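Local coordinates for pilin (Clostridioides difficile, PDB 6T8S), which is the major type IV pilin PilA1, the subunit that probably polymerises into the bacterium's surface pilus fibres, at residues S97-T111 and L122-V136. Residues are numbered along the deposited sequence; the frame is centred on the assembly and turned at random. Where two conformers were deposited one is given.
Sequences SAKLLSDIGENKIYT and LTSNTKVDNKVLYIV
Leu122 lays its isobutyl group over Ile109, CD2 resting 3.7 Å from Ile109 CG2, while its CD1 reaches Thr111 CG2 in one direction and Ser97 OG in the other. A chi1 of -170°, with CG opposite the backbone N, directs the methyls toward helix 94-104 and strand 109-110. Leu100 comes off the helix at about a right angle to Leu122, and its CD2 also meets Leu133 CD2 tip to tip at 4.2 Å. Further along, Ile109 and Ile135, a non-hydrogen-bonded pair, run alongside each other on one face of the sheet, and Ile104 CD1 touches Ile135 CD1.

Polar groups flank this apolar layer. Ser97 OG donates to Thr126 O at 2.7 Å, tying the helix to the last residue of the type I turn 123-126; Thr123 OG1, at its start, accepts from Asn125 N in an ST turn. Tyr110 and Tyr134 form the antiparallel hydrogen-bonded pair, Tyr110 N giving Tyr134 O a bond of 2.8 Å and Tyr134 N returning one to Tyr110 O; Val136 N adds a third, to Lys108 O. Ile109 O is gripped twice, by Leu122 N at 2.9 Å and by a water that bridges to Leu122 O. Both tyrosine side chains lie on the sheet face away from Ile109 and Ile135, and the Tyr134 ring turns its edge to Tyr110 O.

Val136 O is taken by Tyr23 OH of helix 9-37, and Ile135 packs on the same tyrosine. The short helix thus packs on one face, while strand 109-110 pairs alongside strand 128-138 in an antiparallel sheet packed on the long N-terminal helix, the architecture of a type IV pilin globular domain.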
ATOM      1  N   SER A  97      -9.003   3.911   9.840  1.00 19.65           N
ATOM      2  CA  SER A  97      -8.938   2.451   9.579  1.00 20.34           C
ATOM      3  C   SER A  97     -10.288   1.959   9.052  1.00 20.25           C
ATOM      4  O   SER A  97     -10.310   1.185   8.053  1.00 20.95           O
ATOM      5  CB  SER A  97      -8.507   1.698  10.818  1.00 19.52           C
ATOM      6  OG  SER A  97      -7.180   2.044  11.141  1.00 20.45           O
ATOM      7  N   ALA A  98     -11.373   2.387   9.699  1.00 20.60           N
ATOM      8  CA  ALA A  98     -12.761   2.015   9.351  1.00 21.91           C
ATOM      9  C   ALA A  98     -13.059   2.423   7.905  1.00 19.98           C
ATOM     10  O   ALA A  98     -13.617   1.596   7.145  1.00 20.35           O
ATOM     11  CB  ALA A  98     -13.723   2.647  10.326  1.00 24.09           C
ATOM     12  N   LYS A  99     -12.682   3.638   7.513  1.00 20.59           N
ATOM     13  CA  LYS A  99     -12.966   4.115   6.136  1.00 21.38           C
ATOM     14  C   LYS A  99     -12.155   3.292   5.132  1.00 20.36           C
ATOM     15  O   LYS A  99     -12.714   2.850   4.094  1.00 20.52           O
ATOM     16  CB  LYS A  99     -12.648   5.603   5.969  1.00 21.90           C
ATOM     17  CG  LYS A  99     -12.741   6.062   4.521  1.00 21.50           C
ATOM     18  CD  LYS A  99     -12.759   7.551   4.341  1.00 22.55           C
ATOM     19  CE  LYS A  99     -12.822   7.962   2.882  1.00 22.97           C
ATOM     20  NZ  LYS A  99     -14.032   7.438   2.192  1.00 22.42           N
ATOM     21  N   LEU A 100     -10.859   3.118   5.394  1.00 20.21           N
ATOM     22  CA  LEU A 100      -9.959   2.384   4.473  1.00 21.84           C
ATOM     23  C   LEU A 100     -10.548   0.985   4.232  1.00 21.22           C
ATOM     24  O   LEU A 100     -10.667   0.559   3.060  1.00 19.98           O
ATOM     25  CB  LEU A 100      -8.554   2.384   5.090  1.00 22.69           C
ATOM     26  CG  LEU A 100      -7.405   1.987   4.179  1.00 25.05           C
ATOM     27  CD1 LEU A 100      -7.208   2.997   3.056  1.00 24.28           C
ATOM     28  CD2 LEU A 100      -6.132   1.844   5.004  1.00 24.77           C
ATOM     29  N   LEU A 101     -10.975   0.302   5.298  0.70 22.54           N
ATOM     30  CA  LEU A 101     -11.530  -1.074   5.195  0.70 22.22           C
ATOM     31  C   LEU A 101     -12.890  -1.064   4.488  0.70 22.29           C
ATOM     32  O   LEU A 101     -13.142  -1.974   3.690  0.70 23.59           O
ATOM     33  CB  LEU A 101     -11.627  -1.685   6.594  0.70 23.10           C
ATOM     34  CG  LEU A 101     -10.306  -2.212   7.136  0.70 22.99           C
ATOM     35  CD1 LEU A 101     -10.378  -2.402   8.644  0.70 23.25           C
ATOM     36  CD2 LEU A 101      -9.938  -3.517   6.442  0.70 24.57           C
ATOM     37  N   SER A 102     -13.742  -0.085   4.772  1.00 21.46           N
ATOM     38  CA  SER A 102     -15.066   0.037   4.108  1.00 22.63           C
ATOM     39  C   SER A 102     -14.863   0.185   2.597  1.00 23.24           C
ATOM     40  O   SER A 102     -15.677  -0.334   1.827  1.00 23.72           O
ATOM     41  CB  SER A 102     -15.860   1.191   4.651  1.00 23.51           C
ATOM     42  OG  SER A 102     -16.300   0.905   5.958  1.00 25.24           O
ATOM     43  N   ASP A 103     -13.809   0.890   2.189  1.00 22.46           N
ATOM     44  CA  ASP A 103     -13.614   1.262   0.767  1.00 21.94           C
ATOM     45  C   ASP A 103     -12.903   0.144   0.005  1.00 21.52           C
ATOM     46  O   ASP A 103     -13.264  -0.074  -1.162  1.00 22.41           O
ATOM     47  CB  ASP A 103     -12.921   2.621   0.662  1.00 21.64           C
ATOM     48  CG  ASP A 103     -13.794   3.792   1.065  1.00 23.19           C
ATOM     49  OD1 ASP A 103     -15.048   3.654   0.998  1.00 21.88           O
ATOM     50  OD2 ASP A 103     -13.215   4.835   1.463  1.00 21.31           O
ATOM     51  N   ILE A 104     -11.921  -0.524   0.616  1.00 20.05           N
ATOM     52  CA  ILE A 104     -11.048  -1.529  -0.044  1.00 21.24           C
ATOM     53  C   ILE A 104     -11.588  -2.949   0.223  1.00 20.53           C
ATOM     54  O   ILE A 104     -11.383  -3.814  -0.654  1.00 20.88           O
ATOM     55  CB  ILE A 104      -9.585  -1.313   0.400  1.00 22.57           C
ATOM     56  CG1 ILE A 104      -9.046  -0.021  -0.227  1.00 24.64           C
ATOM     57  CG2 ILE A 104      -8.695  -2.514   0.100  1.00 22.26           C
ATOM     58  CD1 ILE A 104      -7.673   0.375   0.253  1.00 25.36           C
ATOM     59  N   GLY A 105     -12.194  -3.174   1.386  1.00 19.11           N
ATOM     60  CA  GLY A 105     -12.760  -4.475   1.784  1.00 19.78           C
ATOM     61  C   GLY A 105     -11.729  -5.371   2.442  1.00 20.55           C
ATOM     62  O   GLY A 105     -10.619  -4.901   2.733  1.00 20.94           O
ATOM     63  N   GLU A 106     -12.094  -6.629   2.687  1.00 21.53           N
ATOM     64  CA  GLU A 106     -11.324  -7.564   3.545  1.00 21.53           C
ATOM     65  C   GLU A 106     -10.147  -8.207   2.795  1.00 21.66           C
ATOM     66  O   GLU A 106     -10.102  -8.186   1.543  1.00 21.41           O
ATOM     67  CB  GLU A 106     -12.242  -8.670   4.074  1.00 21.82           C
ATOM     68  CG  GLU A 106     -12.661  -9.663   3.006  1.00 22.06           C
ATOM     69  CD  GLU A 106     -13.204 -10.981   3.536  1.00 23.28           C
ATOM     70  OE1 GLU A 106     -13.251 -11.152   4.779  1.00 25.39           O
ATOM     71  OE2 GLU A 106     -13.646 -11.799   2.704  1.00 25.32           O
ATOM     72  N   ASN A 107      -9.239  -8.814   3.568  1.00 21.85           N
ATOM     73  CA  ASN A 107      -8.122  -9.665   3.085  1.00 23.37           C
ATOM     74  C   ASN A 107      -7.157  -8.867   2.203  1.00 22.18           C
ATOM     75  O   ASN A 107      -6.496  -9.484   1.349  1.00 22.47           O
ATOM     76  CB  ASN A 107      -8.649 -10.892   2.338  1.00 25.61           C
ATOM     77  CG  ASN A 107      -9.420 -11.832   3.235  1.00 28.36           C
ATOM     78  OD1 ASN A 107      -9.212 -11.852   4.446  1.00 29.71           O
ATOM     79  ND2 ASN A 107     -10.315 -12.603   2.644  1.00 30.90           N
ATOM     80  N   LYS A 108      -7.014  -7.559   2.429  1.00 20.62           N
ATOM     81  CA  LYS A 108      -6.069  -6.734   1.645  1.00 21.39           C
ATOM     82  C   LYS A 108      -5.113  -5.954   2.548  1.00 20.30           C
ATOM     83  O   LYS A 108      -3.955  -5.829   2.137  1.00 22.37           O
ATOM     84  CB  LYS A 108      -6.852  -5.818   0.698  1.00 23.51           C
ATOM     85  CG  LYS A 108      -7.654  -6.572  -0.361  1.00 27.49           C
ATOM     86  CD  LYS A 108      -7.648  -5.926  -1.716  1.00 31.23           C
ATOM     87  CE  LYS A 108      -8.540  -6.613  -2.733  1.00 34.88           C
ATOM     88  NZ  LYS A 108      -7.997  -7.926  -3.141  1.00 38.95           N
ATOM     89  N   ILE A 109      -5.577  -5.406   3.676  1.00 19.67           N
ATOM     90  CA  ILE A 109      -4.784  -4.442   4.496  1.00 19.49           C
ATOM     91  C   ILE A 109      -4.230  -5.157   5.732  1.00 19.56           C
ATOM     92  O   ILE A 109      -5.033  -5.697   6.529  1.00 19.43           O
ATOM     93  CB  ILE A 109      -5.612  -3.199   4.875  1.00 19.23           C
ATOM     94  CG1 ILE A 109      -6.349  -2.618   3.664  1.00 20.09           C
ATOM     95  CG2 ILE A 109      -4.714  -2.169   5.550  1.00 20.18           C
ATOM     96  CD1 ILE A 109      -7.469  -1.693   4.042  1.00 21.06           C
ATOM     97  N   TYR A 110      -2.909  -5.129   5.903  1.00 21.14           N
ATOM     98  CA  TYR A 110      -2.184  -5.874   6.970  1.00 21.57           C
ATOM     99  C   TYR A 110      -1.209  -4.926   7.679  1.00 23.41           C
ATOM    100  O   TYR A 110      -0.641  -4.014   7.029  1.00 22.31           O
ATOM    101  CB  TYR A 110      -1.524  -7.120   6.358  1.00 21.91           C
ATOM    102  CG  TYR A 110      -2.515  -8.137   5.846  1.00 21.81           C
ATOM    103  CD1 TYR A 110      -3.015  -9.136   6.669  1.00 22.15           C
ATOM    104  CD2 TYR A 110      -3.022  -8.058   4.556  1.00 22.80           C
ATOM    105  CE1 TYR A 110      -3.952 -10.054   6.211  1.00 24.55           C
ATOM    106  CE2 TYR A 110      -3.979  -8.951   4.091  1.00 22.94           C
ATOM    107  CZ  TYR A 110      -4.438  -9.965   4.912  1.00 24.40           C
ATOM    108  OH  TYR A 110      -5.391 -10.856   4.478  1.00 24.13           O
ATOM    109  N   THR A 111      -1.025  -5.136   8.988  1.00 25.84           N
ATOM    110  CA  THR A 111      -0.096  -4.354   9.849  1.00 31.53           C
ATOM    111  C   THR A 111       1.261  -5.061   9.982  1.00 33.02           C
ATOM    112  O   THR A 111       2.186  -4.439  10.536  1.00 31.97           O
ATOM    113  CB  THR A 111      -0.747  -4.065  11.204  1.00 33.05           C
ATOM    114  OG1 THR A 111      -1.113  -5.298  11.821  1.00 32.45           O
ATOM    115  CG2 THR A 111      -1.980  -3.197  11.071  1.00 35.32           C
ATOM    116  N   LEU A 122      -5.612  -5.405   9.373  1.00 22.75           N
ATOM    117  CA  LEU A 122      -6.202  -4.167   9.935  1.00 22.77           C
ATOM    118  C   LEU A 122      -7.674  -4.454  10.248  1.00 21.32           C
ATOM    119  O   LEU A 122      -8.313  -5.143   9.446  1.00 21.84           O
ATOM    120  CB  LEU A 122      -6.065  -3.020   8.922  1.00 22.25           C
ATOM    121  CG  LEU A 122      -6.415  -1.620   9.441  1.00 23.93           C
ATOM    122  CD1 LEU A 122      -5.329  -1.055  10.339  1.00 24.70           C
ATOM    123  CD2 LEU A 122      -6.657  -0.659   8.283  1.00 24.70           C
ATOM    124  N   THR A 123      -8.192  -3.938  11.366  1.00 21.71           N
ATOM    125  CA  THR A 123      -9.635  -3.975  11.703  1.00 22.08           C
ATOM    126  C   THR A 123     -10.188  -2.549  11.767  1.00 22.29           C
ATOM    127  O   THR A 123      -9.396  -1.576  11.845  1.00 22.79           O
ATOM    128  CB  THR A 123      -9.912  -4.712  13.021  1.00 22.43           C
ATOM    129  OG1 THR A 123      -9.679  -3.803  14.099  1.00 23.88           O
ATOM    130  CG2 THR A 123      -9.060  -5.954  13.183  1.00 24.26           C
ATOM    131  N   SER A 124     -11.513  -2.438  11.810  1.00 23.25           N
ATOM    132  CA  SER A 124     -12.225  -1.140  11.865  1.00 25.42           C
ATOM    133  C   SER A 124     -11.974  -0.449  13.217  1.00 27.13           C
ATOM    134  O   SER A 124     -12.263   0.743  13.317  1.00 29.63           O
ATOM    135  CB  SER A 124     -13.685  -1.335  11.573  1.00 26.54           C
ATOM    136  OG  SER A 124     -14.266  -2.159  12.556  1.00 28.08           O
ATOM    137  N   ASN A 125     -11.426  -1.155  14.212  1.00 28.90           N
ATOM    138  CA  ASN A 125     -11.101  -0.591  15.553  1.00 31.72           C
ATOM    139  C   ASN A 125      -9.587  -0.414  15.742  1.00 29.31           C
ATOM    140  O   ASN A 125      -9.187  -0.081  16.870  1.00 29.37           O
ATOM    141  CB  ASN A 125     -11.632  -1.482  16.681  1.00 35.18           C
ATOM    142  CG  ASN A 125     -13.139  -1.585  16.668  1.00 39.14           C
ATOM    143  OD1 ASN A 125     -13.828  -0.600  16.437  1.00 40.77           O
ATOM    144  ND2 ASN A 125     -13.661  -2.778  16.896  1.00 44.46           N
ATOM    145  N   THR A 126      -8.758  -0.609  14.713  1.00 26.49           N
ATOM    146  CA  THR A 126      -7.277  -0.535  14.851  1.00 26.50           C
ATOM    147  C   THR A 126      -6.787   0.920  14.766  1.00 28.07           C
ATOM    148  O   THR A 126      -7.198   1.631  13.842  1.00 26.23           O
ATOM    149  CB  THR A 126      -6.538  -1.379  13.808  1.00 27.65           C
ATOM    150  OG1 THR A 126      -7.047  -2.708  13.860  1.00 27.21           O
ATOM    151  CG2 THR A 126      -5.046  -1.410  14.059  1.00 28.19           C
ATOM    152  N   LYS A 127      -5.962   1.338  15.730  1.00 26.81           N
ATOM    153  CA  LYS A 127      -5.135   2.571  15.685  1.00 29.18           C
ATOM    154  C   LYS A 127      -3.730   2.164  15.250  1.00 28.37           C
ATOM    155  O   LYS A 127      -3.229   1.122  15.736  1.00 28.10           O
ATOM    156  CB  LYS A 127      -5.054   3.258  17.052  1.00 33.10           C
ATOM    157  CG  LYS A 127      -6.362   3.825  17.587  1.00 40.45           C
ATOM    158  CD  LYS A 127      -6.168   4.967  18.591  1.00 44.55           C
ATOM    159  CE  LYS A 127      -7.422   5.793  18.844  1.00 49.77           C
ATOM    160  NZ  LYS A 127      -7.987   6.425  17.614  1.00 49.80           N
ATOM    161  N   VAL A 128      -3.116   2.939  14.367  1.00 24.36           N
ATOM    162  CA  VAL A 128      -1.712   2.704  13.931  1.00 25.04           C
ATOM    163  C   VAL A 128      -0.916   3.962  14.244  1.00 26.11           C
ATOM    164  O   VAL A 128      -1.298   5.055  13.779  1.00 24.47           O
ATOM    165  CB  VAL A 128      -1.614   2.312  12.447  1.00 23.55           C
ATOM    166  CG1 VAL A 128      -0.180   2.024  12.066  1.00 23.37           C
ATOM    167  CG2 VAL A 128      -2.502   1.116  12.101  1.00 24.38           C
ATOM    168  N   ASP A 129       0.151   3.818  15.027  1.00 26.92           N
ATOM    169  CA  ASP A 129       0.999   4.959  15.456  1.00 28.28           C
ATOM    170  C   ASP A 129       2.394   4.805  14.837  1.00 26.21           C
ATOM    171  O   ASP A 129       3.254   4.138  15.449  1.00 25.86           O
ATOM    172  CB  ASP A 129       1.068   5.069  16.980  1.00 31.40           C
ATOM    173  CG  ASP A 129       1.954   6.210  17.453  1.00 34.51           C
ATOM    174  OD1 ASP A 129       2.346   7.049  16.612  1.00 36.51           O
ATOM    175  OD2 ASP A 129       2.280   6.231  18.658  1.00 41.19           O
ATOM    176  N   ASN A 130       2.598   5.381  13.652  1.00 24.25           N
ATOM    177  CA  ASN A 130       3.909   5.419  12.952  1.00 24.96           C
ATOM    178  C   ASN A 130       4.424   3.993  12.693  1.00 25.21           C
ATOM    179  O   ASN A 130       5.589   3.689  13.085  1.00 25.03           O
ATOM    180  CB  ASN A 130       4.940   6.230  13.740  1.00 26.61           C
ATOM    181  CG  ASN A 130       6.126   6.637  12.897  1.00 27.18           C
ATOM    182  OD1 ASN A 130       5.995   6.847  11.698  1.00 26.81           O
ATOM    183  ND2 ASN A 130       7.293   6.749  13.515  1.00 29.69           N
ATOM    184  N   LYS A 131       3.629   3.158  12.014  1.00 22.99           N
ATOM    185  CA  LYS A 131       4.022   1.773  11.654  1.00 23.09           C
ATOM    186  C   LYS A 131       3.858   1.559  10.144  1.00 22.25           C
ATOM    187  O   LYS A 131       2.935   2.131   9.533  1.00 20.70           O
ATOM    188  CB  LYS A 131       3.200   0.748  12.437  1.00 24.65           C
ATOM    189  CG  LYS A 131       3.256   0.874  13.953  1.00 24.74           C
ATOM    190  CD  LYS A 131       4.637   0.644  14.537  1.00 24.62           C
ATOM    191  CE  LYS A 131       4.667   0.791  16.047  1.00 27.57           C
ATOM    192  NZ  LYS A 131       6.054   0.735  16.570  1.00 27.95           N
ATOM    193  N   VAL A 132       4.708   0.720   9.569  1.00 21.35           N
ATOM    194  CA  VAL A 132       4.605   0.321   8.142  1.00 21.35           C
ATOM    195  C   VAL A 132       3.297  -0.450   7.954  1.00 21.53           C
ATOM    196  O   VAL A 132       2.954  -1.284   8.805  1.00 22.25           O
ATOM    197  CB  VAL A 132       5.833  -0.482   7.682  1.00 22.47           C
ATOM    198  CG1 VAL A 132       5.683  -0.913   6.229  1.00 23.58           C
ATOM    199  CG2 VAL A 132       7.118   0.318   7.876  1.00 23.55           C
ATOM    200  N   LEU A 133       2.587  -0.150   6.864  1.00 20.09           N
ATOM    201  CA  LEU A 133       1.290  -0.759   6.494  1.00 20.44           C
ATOM    202  C   LEU A 133       1.465  -1.439   5.136  1.00 18.96           C
ATOM    203  O   LEU A 133       2.326  -1.010   4.353  1.00 19.04           O
ATOM    204  CB  LEU A 133       0.215   0.340   6.431  1.00 20.98           C
ATOM    205  CG  LEU A 133      -1.230  -0.150   6.336  1.00 20.95           C
ATOM    206  CD1 LEU A 133      -1.721  -0.704   7.653  1.00 22.43           C
ATOM    207  CD2 LEU A 133      -2.163   0.960   5.866  1.00 21.18           C
ATOM    208  N   TYR A 134       0.661  -2.465   4.874  1.00 20.26           N
ATOM    209  CA  TYR A 134       0.732  -3.308   3.666  1.00 20.13           C
ATOM    210  C   TYR A 134      -0.666  -3.445   3.054  1.00 19.12           C
ATOM    211  O   TYR A 134      -1.609  -3.759   3.789  1.00 19.34           O
ATOM    212  CB  TYR A 134       1.316  -4.667   4.048  1.00 21.53           C
ATOM    213  CG  TYR A 134       2.690  -4.582   4.655  1.00 22.30           C
ATOM    214  CD1 TYR A 134       3.824  -4.515   3.860  1.00 22.37           C
ATOM    215  CD2 TYR A 134       2.848  -4.517   6.029  1.00 22.24           C
ATOM    216  CE1 TYR A 134       5.092  -4.450   4.420  1.00 22.68           C
ATOM    217  CE2 TYR A 134       4.106  -4.434   6.605  1.00 22.92           C
ATOM    218  CZ  TYR A 134       5.229  -4.412   5.798  1.00 24.08           C
ATOM    219  OH  TYR A 134       6.472  -4.314   6.367  1.00 24.29           O
ATOM    220  N   ILE A 135      -0.789  -3.219   1.742  1.00 19.32           N
ATOM    221  CA  ILE A 135      -2.076  -3.432   1.010  1.00 20.01           C
ATOM    222  C   ILE A 135      -1.819  -4.339  -0.196  1.00 19.12           C
ATOM    223  O   ILE A 135      -1.046  -3.968  -1.095  1.00 19.00           O
ATOM    224  CB  ILE A 135      -2.772  -2.119   0.597  1.00 19.23           C
ATOM    225  CG1 ILE A 135      -2.819  -1.089   1.731  1.00 20.52           C
ATOM    226  CG2 ILE A 135      -4.173  -2.445   0.092  1.00 20.19           C
ATOM    227  CD1 ILE A 135      -3.487   0.225   1.363  1.00 20.00           C
ATOM    228  N   VAL A 136      -2.483  -5.490  -0.226  1.00 19.82           N
ATOM    229  CA  VAL A 136      -2.368  -6.438  -1.369  1.00 20.68           C
ATOM    230  C   VAL A 136      -2.877  -5.733  -2.635  1.00 21.32           C
ATOM    231  O   VAL A 136      -4.019  -5.217  -2.598  1.00 21.35           O
ATOM    232  CB  VAL A 136      -3.150  -7.730  -1.108  1.00 20.77           C
ATOM    233  CG1 VAL A 136      -3.144  -8.635  -2.327  1.00 22.86           C
ATOM    234  CG2 VAL A 136      -2.596  -8.466   0.105  1.00 22.24           C
TER
HETATM  235  O   HOH W   1      -7.764  -6.164   6.859  1.00 22.43           O
HETATM  236  O   HOH W   2       4.760  -2.362  10.438  1.00 29.77           O